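PDB 5K04: N-terminal acetyltransferase B complex subunit MDM20 from Candida albicans, which probably serves as the non-catalytic, helical-repeat subunit of the NatB N-terminal acetyltransferase, wrapping round its partner NAT3. Local coordinates for residues 275-284 and 297-305; 409-418 and 554-565. All blocks are in the same frame, centred on the assembly; numbering follows the deposited sequence.

Interaction 1. Residues 275-284 and 297-305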
loop_
_atom_site.group_PDB
_atom_site.type_symbol
_atom_site.label_atom_id
_atom_site.label_comp_id
_atom_site.label_asym_id
_atom_site.label_seq_id
_atom_site.Cartn_x
_atom_site.Cartn_y
_atom_site.Cartn_z
ATOM N N PRO A 275 -15.320 30.405 18.589
ATOM C CA PRO A 275 -13.858 30.238 18.616
ATOM C C PRO A 275 -13.388 28.845 18.213
ATOM O O PRO A 275 -12.464 28.303 18.829
ATOM C CB PRO A 275 -13.495 30.554 20.076
ATOM C CG PRO A 275 -14.738 30.269 20.855
ATOM C CD PRO A 275 -15.903 30.531 19.939
ATOM N N THR A 276 -13.995 28.266 17.174
ATOM C CA THR A 276 -13.598 26.940 16.730
ATOM C C THR A 276 -12.222 26.986 16.068
ATOM O O THR A 276 -11.714 28.048 15.690
ATOM C CB THR A 276 -14.625 26.338 15.761
ATOM O OG1 THR A 276 -14.555 26.985 14.481
ATOM C CG2 THR A 276 -16.040 26.460 16.328
ATOM N N ARG A 277 -11.607 25.803 15.972
ATOM C CA ARG A 277 -10.324 25.673 15.289
ATOM C C ARG A 277 -10.408 26.204 13.863
ATOM O O ARG A 277 -9.619 27.067 13.462
ATOM C CB ARG A 277 -9.878 24.209 15.300
ATOM C CG ARG A 277 -8.671 23.883 14.409
ATOM C CD ARG A 277 -7.878 22.677 14.942
ATOM N NE ARG A 277 -6.861 22.244 13.985
ATOM C CZ ARG A 277 -7.083 21.394 12.980
ATOM N NH1 ARG A 277 -8.290 20.882 12.803
ATOM N NH2 ARG A 277 -6.106 21.063 12.142
ATOM N N ASN A 278 -11.372 25.704 13.089
ATOM C CA ASN A 278 -11.448 26.069 11.677
ATOM C C ASN A 278 -11.678 27.564 11.491
ATOM O O ASN A 278 -11.139 28.169 10.557
ATOM C CB ASN A 278 -12.552 25.274 10.995
ATOM C CG ASN A 278 -12.099 23.874 10.580
ATOM O OD1 ASN A 278 -10.903 23.564 10.571
ATOM N ND2 ASN A 278 -13.063 23.030 10.222
ATOM N N ILE A 279 -12.479 28.175 12.365
ATOM C CA ILE A 279 -12.736 29.606 12.246
ATOM C C ILE A 279 -11.509 30.402 12.683
ATOM O O ILE A 279 -11.223 31.474 12.137
ATOM C CB ILE A 279 -13.985 29.989 13.059
ATOM C CG1 ILE A 279 -15.241 29.437 12.397
ATOM C CG2 ILE A 279 -14.084 31.512 13.275
ATOM C CD1 ILE A 279 -16.492 29.685 13.228
ATOM N N SER A 280 -10.748 29.877 13.647
ATOM C CA SER A 280 -9.544 30.567 14.092
ATOM C C SER A 280 -8.502 30.603 12.989
ATOM O O SER A 280 -7.865 31.635 12.761
ATOM C CB SER A 280 -9.001 29.889 15.344
ATOM O OG SER A 280 -9.903 30.073 16.417
ATOM N N LEU A 281 -8.341 29.490 12.271
ATOM C CA LEU A 281 -7.450 29.473 11.116
ATOM C C LEU A 281 -8.023 30.302 9.978
ATOM O O LEU A 281 -7.274 30.954 9.240
ATOM C CB LEU A 281 -7.205 28.035 10.650
ATOM C CG LEU A 281 -6.314 27.174 11.546
ATOM C CD1 LEU A 281 -6.175 25.770 10.997
ATOM C CD2 LEU A 281 -4.945 27.803 11.727
ATOM N N LEU A 282 -9.348 30.287 9.822
ATOM C CA LEU A 282 -9.966 31.019 8.721
ATOM C C LEU A 282 -9.688 32.508 8.829
ATOM O O LEU A 282 -9.501 33.183 7.812
ATOM C CB LEU A 282 -11.469 30.772 8.700
ATOM C CG LEU A 282 -12.183 31.316 7.466
ATOM C CD1 LEU A 282 -11.752 30.529 6.234
ATOM C CD2 LEU A 282 -13.694 31.249 7.659
ATOM N N LYS A 283 -9.650 33.030 10.065
ATOM C CA LYS A 283 -9.377 34.449 10.285
ATOM C C LYS A 283 -8.014 34.838 9.733
ATOM O O LYS A 283 -7.844 35.953 9.220
ATOM C CB LYS A 283 -9.472 34.770 11.774
ATOM C CG LYS A 283 -10.899 34.880 12.264
ATOM C CD LYS A 283 -10.971 35.289 13.719
ATOM C CE LYS A 283 -12.422 35.463 14.179
ATOM N NZ LYS A 283 -13.110 36.673 13.611
ATOM N N ILE A 284 -7.048 33.916 9.800
ATOM C CA ILE A 284 -5.773 34.103 9.115
ATOM C C ILE A 284 -5.984 34.119 7.612
ATOM O O ILE A 284 -5.455 34.980 6.899
ATOM C CB ILE A 284 -4.777 33.003 9.514
ATOM C CG1 ILE A 284 -4.726 32.858 11.038
ATOM C CG2 ILE A 284 -3.406 33.337 8.951
ATOM C CD1 ILE A 284 -3.834 31.742 11.519
ATOM N N SER A 297 -4.309 37.588 14.248
ATOM C CA SER A 297 -5.040 36.336 14.113
ATOM C C SER A 297 -4.128 35.121 14.271
ATOM O O SER A 297 -4.600 34.054 14.676
ATOM C CB SER A 297 -5.799 36.295 12.783
ATOM O OG SER A 297 -5.160 37.060 11.788
ATOM N N VAL A 298 -2.829 35.264 13.994
ATOM C CA VAL A 298 -1.891 34.199 14.342
ATOM C C VAL A 298 -1.768 34.080 15.853
ATOM O O VAL A 298 -1.795 32.975 16.409
ATOM C CB VAL A 298 -0.519 34.439 13.688
ATOM C CG1 VAL A 298 0.571 33.645 14.413
ATOM C CG2 VAL A 298 -0.554 34.041 12.243
ATOM N N GLU A 299 -1.622 35.216 16.540
ATOM C CA GLU A 299 -1.523 35.204 17.997
ATOM C C GLU A 299 -2.787 34.633 18.635
ATOM O O GLU A 299 -2.710 33.896 19.622
ATOM C CB GLU A 299 -1.233 36.620 18.507
ATOM C CG GLU A 299 0.190 37.112 18.214
ATOM C CD GLU A 299 0.357 38.623 18.390
ATOM O OE1 GLU A 299 -0.613 39.296 18.804
ATOM O OE2 GLU A 299 1.464 39.140 18.108
ATOM N N ASN A 300 -3.962 34.945 18.071
ATOM C CA ASN A 300 -5.216 34.464 18.649
ATOM C C ASN A 300 -5.365 32.956 18.458
ATOM O O ASN A 300 -5.863 32.261 19.349
ATOM C CB ASN A 300 -6.399 35.231 18.047
ATOM C CG ASN A 300 -7.768 34.576 18.349
ATOM O OD1 ASN A 300 -8.339 34.780 19.425
ATOM N ND2 ASN A 300 -8.306 33.806 17.376
ATOM N N TYR A 301 -4.935 32.429 17.308
ATOM C CA TYR A 301 -4.959 30.980 17.133
ATOM C C TYR A 301 -4.026 30.304 18.127
ATOM O O TYR A 301 -4.391 29.302 18.751
ATOM C CB TYR A 301 -4.584 30.583 15.701
ATOM C CG TYR A 301 -4.504 29.081 15.565
ATOM C CD1 TYR A 301 -5.641 28.326 15.286
ATOM C CD2 TYR A 301 -3.300 28.405 15.770
ATOM C CE1 TYR A 301 -5.570 26.935 15.196
ATOM C CE2 TYR A 301 -3.226 27.027 15.683
ATOM C CZ TYR A 301 -4.355 26.295 15.399
ATOM O OH TYR A 301 -4.260 24.925 15.314
ATOM N N TYR A 302 -2.821 30.858 18.296
ATOM C CA TYR A 302 -1.827 30.265 19.183
ATOM C C TYR A 302 -2.307 30.258 20.632
ATOM O O TYR A 302 -2.066 29.294 21.369
ATOM C CB TYR A 302 -0.498 31.022 19.058
ATOM C CG TYR A 302 0.552 30.595 20.073
ATOM C CD1 TYR A 302 1.423 29.556 19.799
ATOM C CD2 TYR A 302 0.659 31.218 21.307
ATOM C CE1 TYR A 302 2.381 29.149 20.716
ATOM C CE2 TYR A 302 1.622 30.813 22.243
ATOM C CZ TYR A 302 2.475 29.780 21.939
ATOM O OH TYR A 302 3.421 29.368 22.839
ATOM N N GLN A 303 -2.974 31.332 21.065
ATOM C CA GLN A 303 -3.427 31.406 22.452
ATOM C C GLN A 303 -4.497 30.370 22.736
ATOM O O GLN A 303 -4.590 29.858 23.856
ATOM C CB GLN A 303 -3.964 32.805 22.771
ATOM C CG GLN A 303 -2.902 33.913 22.765
ATOM C CD GLN A 303 -1.770 33.672 23.763
ATOM O OE1 GLN A 303 -1.975 33.086 24.828
ATOM N NE2 GLN A 303 -0.566 34.124 23.413
ATOM N N LYS A 304 -5.310 30.055 21.734
ATOM C CA LYS A 304 -6.363 29.071 21.898
ATOM C C LYS A 304 -5.859 27.645 21.729
ATOM O O LYS A 304 -6.424 26.728 22.333
ATOM C CB LYS A 304 -7.489 29.356 20.904
ATOM C CG LYS A 304 -8.178 30.681 21.160
ATOM C CD LYS A 304 -9.303 30.936 20.175
ATOM C CE LYS A 304 -10.202 32.052 20.683
ATOM N NZ LYS A 304 -10.734 31.732 22.047
ATOM N N PHE A 305 -4.796 27.431 20.938
ATOM C CA PHE A 305 -4.426 26.075 20.539
ATOM C C PHE A 305 -2.975 25.678 20.834
ATOM O O PHE A 305 -2.542 24.614 20.383
ATOM C CB PHE A 305 -4.760 25.889 19.057
ATOM C CG PHE A 305 -6.244 25.924 18.790
ATOM C CD1 PHE A 305 -7.021 24.788 18.969
ATOM C CD2 PHE A 305 -6.879 27.110 18.425
ATOM C CE1 PHE A 305 -8.397 24.825 18.768
ATOM C CE2 PHE A 305 -8.246 27.155 18.224
ATOM C CZ PHE A 305 -9.007 26.006 18.401
HETATM O O HOH W 1 -7.354 33.380 14.973
#
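Leu281 and Tyr301 meet in a CH-pi contact between these two helices. Methyl CD2 of Leu281 lies over one face of the Tyr301 ring, 3.8 Å from its centroid and 19° off the normal. The opposite face of that ring is covered by CB of Phe305 from its own helix, and CB of Ser280 meets the edge. With CG anti to the backbone N (chi1 175°), the tyrosine projects alongside Arg277, both pointing the same way, and Asp314 binds the phenol and the guanidinium together. Farther along, Ile284 CD1 packs against Val298 CG2 at 4.1 Å, while at the other end the ring atom CZ of Phe305 comes to 3.4 Å from CA of Arg277.

Helices 277-289 and 295-305 form an antiparallel hairpin, their local axes 8.7 Å apart at 160°, in keeping with the TPR-like family to which this region belongs. A single knob-into-hole fit marks the close approach: the side chain of Ser280 sits among Asn300, Tyr301, Lys304 and Phe305.

No direct hydrogen bond joins the segments; a water links them instead. The water donates to the carbonyls Ser280 O and Ser297 O and accepts from Asn300 ND2, bridging the helices. Ser280 OG turns back to Thr276 O (2.8 Å), approaching from above the carbonyl plane, while its own backbone N reaches that oxygen from the opposite face. Thr276 in turn is the N-cap, its OG1 accepting from Ile279 N at 3.2 Å. Arg277 also forms a salt bridge with Glu48 of the NAT3 chain.

Interaction 2. Residues 409-418 and 554-565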
loop_
_atom_site.group_PDB
_atom_site.type_symbol
_atom_site.label_atom_id
_atom_site.label_comp_id
_atom_site.label_asym_id
_atom_site.label_seq_id
_atom_site.Cartn_x
_atom_site.Cartn_y
_atom_site.Cartn_z
ATOM N N TYR A 409 4.892 4.399 17.597
ATOM C CA TYR A 409 5.274 3.693 16.385
ATOM C C TYR A 409 6.430 4.386 15.671
ATOM O O TYR A 409 7.277 3.711 15.074
ATOM C CB TYR A 409 4.056 3.533 15.466
ATOM C CG TYR A 409 3.571 4.793 14.782
ATOM C CD1 TYR A 409 4.218 5.297 13.659
ATOM C CD2 TYR A 409 2.446 5.468 15.234
ATOM C CE1 TYR A 409 3.772 6.449 13.017
ATOM C CE2 TYR A 409 1.998 6.644 14.595
ATOM C CZ TYR A 409 2.662 7.126 13.496
ATOM O OH TYR A 409 2.215 8.264 12.846
ATOM N N LYS A 410 6.496 5.721 15.719
ATOM C CA LYS A 410 7.588 6.398 15.029
ATOM C C LYS A 410 8.929 5.983 15.612
ATOM O O LYS A 410 9.886 5.738 14.871
ATOM C CB LYS A 410 7.416 7.920 15.086
ATOM C CG LYS A 410 6.272 8.425 14.205
ATOM C CD LYS A 410 6.443 9.885 13.825
ATOM C CE LYS A 410 6.361 10.808 15.003
ATOM N NZ LYS A 410 5.040 10.779 15.640
ATOM N N LEU A 411 9.011 5.879 16.937
ATOM C CA LEU A 411 10.250 5.422 17.555
ATOM C C LEU A 411 10.562 3.998 17.131
ATOM O O LEU A 411 11.731 3.650 16.919
ATOM C CB LEU A 411 10.168 5.516 19.086
ATOM C CG LEU A 411 9.873 6.862 19.764
ATOM C CD1 LEU A 411 9.768 6.702 21.309
ATOM C CD2 LEU A 411 10.914 7.911 19.407
ATOM N N LYS A 412 9.523 3.156 17.020
ATOM C CA LYS A 412 9.707 1.770 16.597
ATOM C C LYS A 412 10.222 1.687 15.165
ATOM O O LYS A 412 11.153 0.924 14.871
ATOM C CB LYS A 412 8.394 1.010 16.733
ATOM C CG LYS A 412 8.034 0.676 18.170
ATOM C CD LYS A 412 6.798 -0.175 18.243
ATOM C CE LYS A 412 6.481 -0.585 19.685
ATOM N NZ LYS A 412 5.352 -1.576 19.648
ATOM N N LEU A 413 9.638 2.479 14.261
ATOM C CA LEU A 413 10.083 2.439 12.869
ATOM C C LEU A 413 11.540 2.850 12.769
ATOM O O LEU A 413 12.323 2.221 12.048
ATOM C CB LEU A 413 9.214 3.351 12.001
ATOM C CG LEU A 413 7.736 2.974 11.893
ATOM C CD1 LEU A 413 6.991 3.991 11.062
ATOM C CD2 LEU A 413 7.596 1.618 11.303
ATOM N N TRP A 414 11.926 3.896 13.505
ATOM C CA TRP A 414 13.302 4.371 13.457
ATOM C C TRP A 414 14.255 3.330 14.035
ATOM O O TRP A 414 15.337 3.098 13.483
ATOM C CB TRP A 414 13.416 5.705 14.203
ATOM C CG TRP A 414 13.116 6.865 13.327
ATOM C CD1 TRP A 414 11.931 7.553 13.249
ATOM C CD2 TRP A 414 13.989 7.456 12.354
ATOM N NE1 TRP A 414 12.021 8.544 12.305
ATOM C CE2 TRP A 414 13.271 8.504 11.734
ATOM C CE3 TRP A 414 15.302 7.196 11.941
ATOM C CZ2 TRP A 414 13.828 9.305 10.719
ATOM C CZ3 TRP A 414 15.867 8.003 10.942
ATOM C CH2 TRP A 414 15.121 9.044 10.340
ATOM N N LEU A 415 13.853 2.678 15.132
ATOM C CA LEU A 415 14.663 1.610 15.707
ATOM C C LEU A 415 14.958 0.527 14.669
ATOM O O LEU A 415 16.090 0.030 14.577
ATOM C CB LEU A 415 13.948 1.017 16.925
ATOM C CG LEU A 415 14.719 -0.070 17.672
ATOM C CD1 LEU A 415 16.112 0.465 18.063
ATOM C CD2 LEU A 415 13.944 -0.539 18.896
ATOM N N MET A 416 13.953 0.165 13.863
ATOM C CA MET A 416 14.188 -0.803 12.791
ATOM C C MET A 416 15.147 -0.248 11.741
ATOM O O MET A 416 16.037 -0.968 11.269
ATOM C CB MET A 416 12.857 -1.235 12.168
ATOM C CG MET A 416 12.125 -2.288 12.998
ATOM S SD MET A 416 10.776 -3.147 12.222
ATOM C CE MET A 416 9.723 -1.783 12.041
ATOM N N LYS A 417 15.014 1.042 11.395
ATOM C CA LYS A 417 15.928 1.651 10.421
ATOM C C LYS A 417 17.370 1.597 10.911
ATOM O O LYS A 417 18.279 1.266 10.143
ATOM C CB LYS A 417 15.516 3.100 10.127
ATOM C CG LYS A 417 14.150 3.220 9.478
ATOM C CD LYS A 417 13.736 4.671 9.170
ATOM C CE LYS A 417 14.757 5.406 8.317
ATOM N NZ LYS A 417 14.229 6.743 7.885
ATOM N N LEU A 418 17.599 1.931 12.191
ATOM C CA LEU A 418 18.952 1.882 12.747
ATOM C C LEU A 418 19.506 0.460 12.713
ATOM O O LEU A 418 20.629 0.239 12.251
ATOM C CB LEU A 418 18.975 2.414 14.183
ATOM C CG LEU A 418 18.608 3.876 14.501
ATOM C CD1 LEU A 418 19.189 4.321 15.851
ATOM C CD2 LEU A 418 19.046 4.807 13.440
ATOM N N SER A 554 5.780 7.647 7.122
ATOM C CA SER A 554 5.151 7.598 8.442
ATOM C C SER A 554 6.140 7.874 9.568
ATOM O O SER A 554 5.766 8.475 10.578
ATOM C CB SER A 554 4.468 6.247 8.645
ATOM O OG SER A 554 3.415 6.099 7.710
ATOM N N GLU A 555 7.407 7.471 9.414
ATOM C CA GLU A 555 8.381 7.739 10.470
ATOM C C GLU A 555 8.811 9.197 10.512
ATOM O O GLU A 555 9.591 9.566 11.402
ATOM C CB GLU A 555 9.599 6.814 10.312
ATOM C CG GLU A 555 10.671 7.258 9.312
ATOM C CD GLU A 555 10.406 6.776 7.898
ATOM O OE1 GLU A 555 9.219 6.699 7.528
ATOM O OE2 GLU A 555 11.380 6.483 7.154
ATOM N N TRP A 556 8.308 10.022 9.585
ATOM C CA TRP A 556 8.612 11.448 9.494
ATOM C C TRP A 556 7.417 12.324 9.824
ATOM O O TRP A 556 7.503 13.548 9.667
ATOM C CB TRP A 556 9.100 11.808 8.088
ATOM C CG TRP A 556 10.425 11.218 7.702
ATOM C CD1 TRP A 556 10.640 10.126 6.897
ATOM C CD2 TRP A 556 11.721 11.691 8.087
ATOM N NE1 TRP A 556 11.985 9.896 6.756
ATOM C CE2 TRP A 556 12.678 10.843 7.467
ATOM C CE3 TRP A 556 12.169 12.748 8.888
ATOM C CZ2 TRP A 556 14.061 11.006 7.647
ATOM C CZ3 TRP A 556 13.549 12.919 9.063
ATOM C CH2 TRP A 556 14.477 12.048 8.439
ATOM N N ASN A 557 6.306 11.728 10.257
ATOM C CA ASN A 557 5.069 12.467 10.475
ATOM C C ASN A 557 5.265 13.500 11.572
ATOM O O ASN A 557 5.622 13.156 12.701
ATOM C CB ASN A 557 3.942 11.505 10.842
ATOM C CG ASN A 557 2.572 12.060 10.522
ATOM O OD1 ASN A 557 2.170 12.111 9.363
ATOM N ND2 ASN A 557 1.843 12.468 11.552
ATOM N N GLY A 558 5.060 14.773 11.226
ATOM C CA GLY A 558 5.297 15.857 12.153
ATOM C C GLY A 558 6.731 16.313 12.219
ATOM O O GLY A 558 7.042 17.228 12.993
ATOM N N LEU A 559 7.617 15.695 11.441
ATOM C CA LEU A 559 9.002 16.118 11.320
ATOM C C LEU A 559 9.250 16.584 9.899
ATOM O O LEU A 559 8.497 16.264 8.976
ATOM C CB LEU A 559 9.990 14.991 11.641
ATOM C CG LEU A 559 10.023 14.279 12.986
ATOM C CD1 LEU A 559 8.829 13.360 13.164
ATOM C CD2 LEU A 559 11.294 13.475 13.024
ATOM N N GLU A 560 10.323 17.346 9.734
ATOM C CA GLU A 560 10.793 17.718 8.410
ATOM C C GLU A 560 11.720 16.616 7.915
ATOM O O GLU A 560 12.724 16.303 8.570
ATOM C CB GLU A 560 11.512 19.065 8.434
ATOM C CG GLU A 560 11.885 19.554 7.053
ATOM C CD GLU A 560 12.991 20.598 7.066
ATOM O OE1 GLU A 560 13.201 21.251 8.117
ATOM O OE2 GLU A 560 13.663 20.755 6.022
ATOM N N LYS A 561 11.375 16.016 6.772
ATOM C CA LYS A 561 12.214 14.973 6.191
ATOM C C LYS A 561 13.522 15.556 5.675
ATOM O O LYS A 561 13.534 16.500 4.880
ATOM C CB LYS A 561 11.491 14.250 5.061
ATOM C CG LYS A 561 12.334 13.137 4.439
ATOM C CD LYS A 561 11.460 12.068 3.811
ATOM C CE LYS A 561 12.297 10.899 3.296
ATOM N NZ LYS A 561 11.450 9.683 3.030
ATOM N N ILE A 562 14.629 14.995 6.154
ATOM C CA ILE A 562 15.972 15.368 5.745
ATOM C C ILE A 562 16.674 14.110 5.265
ATOM O O ILE A 562 16.195 12.989 5.454
ATOM C CB ILE A 562 16.784 16.015 6.883
ATOM C CG1 ILE A 562 16.939 15.046 8.056
ATOM C CG2 ILE A 562 16.145 17.307 7.348
ATOM C CD1 ILE A 562 17.955 15.505 9.055
ATOM N N ASP A 563 17.836 14.316 4.652
ATOM C CA ASP A 563 18.705 13.213 4.263
ATOM C C ASP A 563 19.271 12.562 5.517
ATOM O O ASP A 563 20.020 13.188 6.273
ATOM C CB ASP A 563 19.813 13.708 3.337
ATOM C CG ASP A 563 19.292 14.084 1.944
ATOM O OD1 ASP A 563 18.131 13.749 1.612
ATOM O OD2 ASP A 563 20.047 14.713 1.180
ATOM N N CYS A 564 18.873 11.317 5.749
ATOM C CA CYS A 564 19.292 10.535 6.901
ATOM C C CYS A 564 19.606 9.137 6.384
ATOM O O CYS A 564 19.579 8.884 5.174
ATOM C CB CYS A 564 18.208 10.528 8.003
ATOM S SG CYS A 564 18.800 10.452 9.628
ATOM N N ILE A 565 19.905 8.230 7.316
ATOM C CA ILE A 565 20.056 6.831 6.965
ATOM C C ILE A 565 18.750 6.283 6.376
ATOM O O ILE A 565 17.643 6.755 6.670
ATOM C CB ILE A 565 20.483 6.005 8.190
ATOM C CG1 ILE A 565 19.404 6.073 9.261
ATOM C CG2 ILE A 565 21.807 6.496 8.760
ATOM C CD1 ILE A 565 19.354 4.857 10.092
#
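Trp414 is the largest projection of helix 409-419 into the loop 554-565, and its benzo edge drives into the face of Trp556. The pair is T-shaped, the six-membered rings 5.0 Å apart between centroids with planes at 81°. On the opposite face of Trp556 lies CG of Lys561, so this indole is sandwiched between the edge of Trp414 and an aliphatic chain of its own loop. The pyrrole side of Trp414 is held as well: NE1 donates to Glu555 O at 2.8 Å, somewhat bent and tilted from the carbonyl plane.

Glu555 folds over the same indole. A chi1 of 83° sets its CG between backbone N and carbonyl carbon and lays it 3.3 Å above the ring plane, near the rim; the bend at chi2 (-88°) then carries the carboxylate on to Lys417, with OE2 using its anti lone pair toward NZ (3.0 Å) in a buried salt bridge. Lys417 NZ lies over the same face of Trp414 as Glu555 CG.

Toward the far end of the segment, Ile565 CD1 presses against Leu418 CD2 at 3.4 Å; Cys564 SG sits obliquely by the Trp414 ring, 4.0 Å from CH2. At the helix start, the bent chain of Lys410 lies along the turn 556-559, its CE 3.4 Å from Asn557 O, before its ammonium reaches Glu374.

Pro17 and Gln83 of the NAT3 chain pack on this end, and Gln53 of that chain binds Asn557. The arrangement is a long irregular loop, with a 3-10 turn and a type II beta turn, laid over a helix of a helical-repeat scaffold beside its partner subunit.

In the fold
The two contacts illustrate how one all-helical chain is held together at different ranges. Interaction 1 joins neighbouring helices of a hairpin, its centre about 38 Å from that of the chain, whereas interaction 2, its centre about 19 Å from that of the chain, brings a distant loop back onto a helix. They share no element and do not touch, their nearest atoms about 12 Å apart. Both are largely buried, yet only interaction 1 has exposed residues among those that touch, Pro275 and Lys304. It joins its helices without a direct hydrogen bond, through packing and a water; interaction 2 adds a direct bond, a salt bridge and paired indoles. Each also meets the NAT3 chain.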